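Local coordinates for protein bvu-3222 (PDB 3FYF) that is of unknown function but is a probably periplasmic DUF4251-family protein that pairs with a second copy of itself in the crystal, at the interface of chains A and B. Coordinates in Å, arbitrary orientation; residue numbers count along the deposited sequence, not the author numbering. Chains: chain A/B, Protein bvu-3222.

The interface of chains A and B. Residues chain A 118, 120, 137, 139, 144-146; chain B 59-63, 90-91.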
loop_
_atom_site.group_PDB
_atom_site.type_symbol
_atom_site.label_atom_id
_atom_site.label_comp_id
_atom_site.label_asym_id
_atom_site.label_seq_id
_atom_site.Cartn_x
_atom_site.Cartn_y
_atom_site.Cartn_z
ATOM N N ASN A 118 -0.273 -19.223 1.190
ATOM C CA ASN A 118 0.096 -18.004 0.478
ATOM C C ASN A 118 0.701 -18.402 -0.854
ATOM O O ASN A 118 1.460 -19.358 -0.909
ATOM C CB ASN A 118 1.103 -17.177 1.281
ATOM C CG ASN A 118 0.637 -16.894 2.688
ATOM O OD1 ASN A 118 -0.372 -16.219 2.907
ATOM N ND2 ASN A 118 1.391 -17.389 3.659
ATOM N N TYR A 120 2.940 -17.710 -4.347
ATOM C CA TYR A 120 4.099 -16.993 -4.854
ATOM C C TYR A 120 4.157 -17.239 -6.356
ATOM O O TYR A 120 4.491 -18.342 -6.790
ATOM C CB TYR A 120 5.383 -17.485 -4.151
ATOM C CG TYR A 120 5.373 -17.210 -2.655
ATOM C CD1 TYR A 120 5.950 -16.051 -2.131
ATOM C CD2 TYR A 120 4.762 -18.098 -1.770
ATOM C CE1 TYR A 120 5.919 -15.790 -0.766
ATOM C CE2 TYR A 120 4.729 -17.850 -0.413
ATOM C CZ TYR A 120 5.298 -16.704 0.084
ATOM O OH TYR A 120 5.247 -16.487 1.439
ATOM N N VAL A 137 2.901 -11.953 -4.516
ATOM C CA VAL A 137 2.611 -12.718 -3.336
ATOM C C VAL A 137 1.134 -12.495 -3.065
ATOM O O VAL A 137 0.701 -11.365 -2.851
ATOM C CB VAL A 137 3.444 -12.276 -2.116
ATOM C CG1 VAL A 137 3.206 -13.259 -0.957
ATOM C CG2 VAL A 137 4.929 -12.212 -2.456
ATOM N N THR A 139 -1.962 -13.273 -0.552
ATOM C CA THR A 139 -2.196 -13.599 0.845
ATOM C C THR A 139 -3.305 -14.659 0.972
ATOM O O THR A 139 -4.457 -14.425 0.585
ATOM C CB THR A 139 -2.517 -12.327 1.646
ATOM O OG1 THR A 139 -1.425 -11.407 1.516
ATOM C CG2 THR A 139 -2.730 -12.635 3.128
ATOM N N GLN A 144 -5.991 -10.479 -1.513
ATOM C CA GLN A 144 -5.034 -9.403 -1.298
ATOM C C GLN A 144 -3.665 -9.848 -1.753
ATOM O O GLN A 144 -3.186 -10.921 -1.383
ATOM C CB GLN A 144 -5.031 -8.967 0.168
ATOM C CG GLN A 144 -6.310 -8.222 0.570
ATOM C CD GLN A 144 -6.522 -8.163 2.069
ATOM O OE1 GLN A 144 -5.569 -8.130 2.840
ATOM N NE2 GLN A 144 -7.782 -8.151 2.490
ATOM N N ALA A 145 -3.049 -9.029 -2.591
ATOM C CA ALA A 145 -1.791 -9.416 -3.196
ATOM C C ALA A 145 -0.852 -8.245 -3.392
ATOM O O ALA A 145 -1.281 -7.086 -3.491
ATOM C CB ALA A 145 -2.019 -10.175 -4.509
ATOM N N SER A 146 0.433 -8.580 -3.442
ATOM C CA SER A 146 1.512 -7.618 -3.558
ATOM C C SER A 146 2.321 -7.996 -4.774
ATOM O O SER A 146 2.750 -9.141 -4.908
ATOM C CB SER A 146 2.398 -7.709 -2.321
ATOM O OG SER A 146 3.156 -6.529 -2.153
ATOM N N ASN B 59 8.354 -11.570 4.185
ATOM C CA ASN B 59 8.059 -12.621 3.217
ATOM C C ASN B 59 7.179 -12.157 2.047
ATOM O O ASN B 59 6.660 -12.977 1.293
ATOM C CB ASN B 59 7.491 -13.871 3.909
ATOM C CG ASN B 59 6.085 -13.685 4.441
ATOM O OD1 ASN B 59 5.560 -12.571 4.535
ATOM N ND2 ASN B 59 5.467 -14.796 4.811
ATOM N N GLY B 60 7.006 -10.841 1.916
ATOM C CA GLY B 60 6.277 -10.248 0.795
ATOM C C GLY B 60 4.765 -10.187 0.937
ATOM O O GLY B 60 4.089 -9.614 0.084
ATOM N N ILE B 61 4.231 -10.770 2.012
ATOM C CA ILE B 61 2.792 -10.758 2.264
ATOM C C ILE B 61 2.353 -9.353 2.617
ATOM O O ILE B 61 2.989 -8.701 3.431
ATOM C CB ILE B 61 2.404 -11.755 3.395
ATOM C CG1 ILE B 61 2.481 -13.186 2.883
ATOM C CG2 ILE B 61 0.986 -11.486 3.969
ATOM C CD1 ILE B 61 2.332 -14.197 3.979
ATOM N N MET B 62 1.270 -8.898 1.993
ATOM C CA MET B 62 0.593 -7.678 2.413
ATOM C C MET B 62 -0.862 -7.949 2.785
ATOM O O MET B 62 -1.554 -8.717 2.115
ATOM C CB MET B 62 0.665 -6.619 1.311
ATOM C CG MET B 62 -0.566 -6.561 0.423
ATOM S SD MET B 62 -1.833 -5.448 1.061
ATOM C CE MET B 62 -3.216 -5.867 0.002
ATOM N N ARG B 63 -1.316 -7.310 3.856
ATOM C CA ARG B 63 -2.688 -7.419 4.302
ATOM C C ARG B 63 -3.236 -6.034 4.593
ATOM O O ARG B 63 -2.567 -5.225 5.240
ATOM C CB ARG B 63 -2.769 -8.289 5.553
ATOM C CG ARG B 63 -3.801 -9.398 5.460
ATOM C CD ARG B 63 -5.116 -9.006 6.076
ATOM N NE ARG B 63 -6.083 -10.098 6.029
ATOM C CZ ARG B 63 -7.398 -9.921 5.993
ATOM N NH1 ARG B 63 -8.204 -10.973 5.959
ATOM N NH2 ARG B 63 -7.909 -8.695 5.983
ATOM N N TYR B 90 3.055 -12.745 9.606
ATOM C CA TYR B 90 1.613 -12.823 9.341
ATOM C C TYR B 90 0.938 -14.081 9.909
ATOM O O TYR B 90 -0.150 -14.004 10.491
ATOM C CB TYR B 90 1.328 -12.716 7.835
ATOM C CG TYR B 90 -0.148 -12.700 7.512
ATOM C CD1 TYR B 90 -0.938 -11.612 7.860
ATOM C CD2 TYR B 90 -0.759 -13.782 6.881
ATOM C CE1 TYR B 90 -2.297 -11.595 7.591
ATOM C CE2 TYR B 90 -2.127 -13.770 6.602
ATOM C CZ TYR B 90 -2.887 -12.674 6.954
ATOM O OH TYR B 90 -4.240 -12.653 6.678
ATOM N N ASN B 91 1.586 -15.230 9.720
ATOM C CA ASN B 91 1.054 -16.518 10.156
ATOM C C ASN B 91 1.716 -16.985 11.450
ATOM O O ASN B 91 1.171 -17.819 12.175
ATOM C CB ASN B 91 1.243 -17.575 9.060
ATOM C CG ASN B 91 0.695 -17.133 7.705
ATOM O OD1 ASN B 91 -0.518 -16.997 7.519
ATOM N ND2 ASN B 91 1.594 -16.929 6.746
HETATM O O HOH W 1 0.332 -10.623 -0.265
HETATM O O HOH W 2 5.584 -17.564 4.149
HETATM O O HOH W 3 5.513 -7.931 -1.515
#
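B:Gly60 takes a positive phi (84°) in the turn that leads into strand 62-64 of chain B, and this turn lies over the ends of strands 119-126, 131-138 and 144-151 of chain A. Both chains belong to the DUF4251 family, and the interface is two-fold symmetric, though the structure alone does not show that the dimer exists in the cell. A:Thr139 OG1, anti to its own carbonyl carbon, donates to B:Met62 O at 2.8 Å; the donor stands above the carbonyl plane, 39° out of it. The same hydroxyl meets water 1 at 2.6 Å, and that water also contacts A:Val137 O and the B:Met62 N-H, the latter nearly straight (173° at H). Two further waters join A:Tyr120 OH to B:Asn59 ND2 and A:Ser146 OG to B:Gly60 O. At the tyrosine ring, B:Asn59 O sits at the edge, in plane, 3.6 Å from A:Tyr120 CE1. B:Ile61 crosses its neighbours at about a right angle: CD1 reaches A:Asn118 CG at 3.4 Å, while CG1 faces A:Val137 CG1 and CG2 faces A:Thr139 CG2. That threonine methyl also lies 3.7 Å from B:Tyr90 CE2. The A:Asn118 and B:Asn91 amides meet tip to tip, ND2 to ND2 at 3.1 Å; as modelled both are donors, so one amide may be flipped. B:Met62, bent at chi2, brings CE to A:Gln144 CB at 3.6 Å. B:Arg63 also bends at chi2, and NE bonds to B:Tyr90 OH in the guanidinium plane at 3.2 Å, bracing ring and guanidinium together. Its aliphatic stem runs past A:Gln144 OE1, with the amide and guanidinium planes almost perpendicular. An alanine in place of B:Arg63 has neither NE nor the stem, and would probably leave the B:Tyr90 hydroxyl and the A:Gln144 amide less firmly placed.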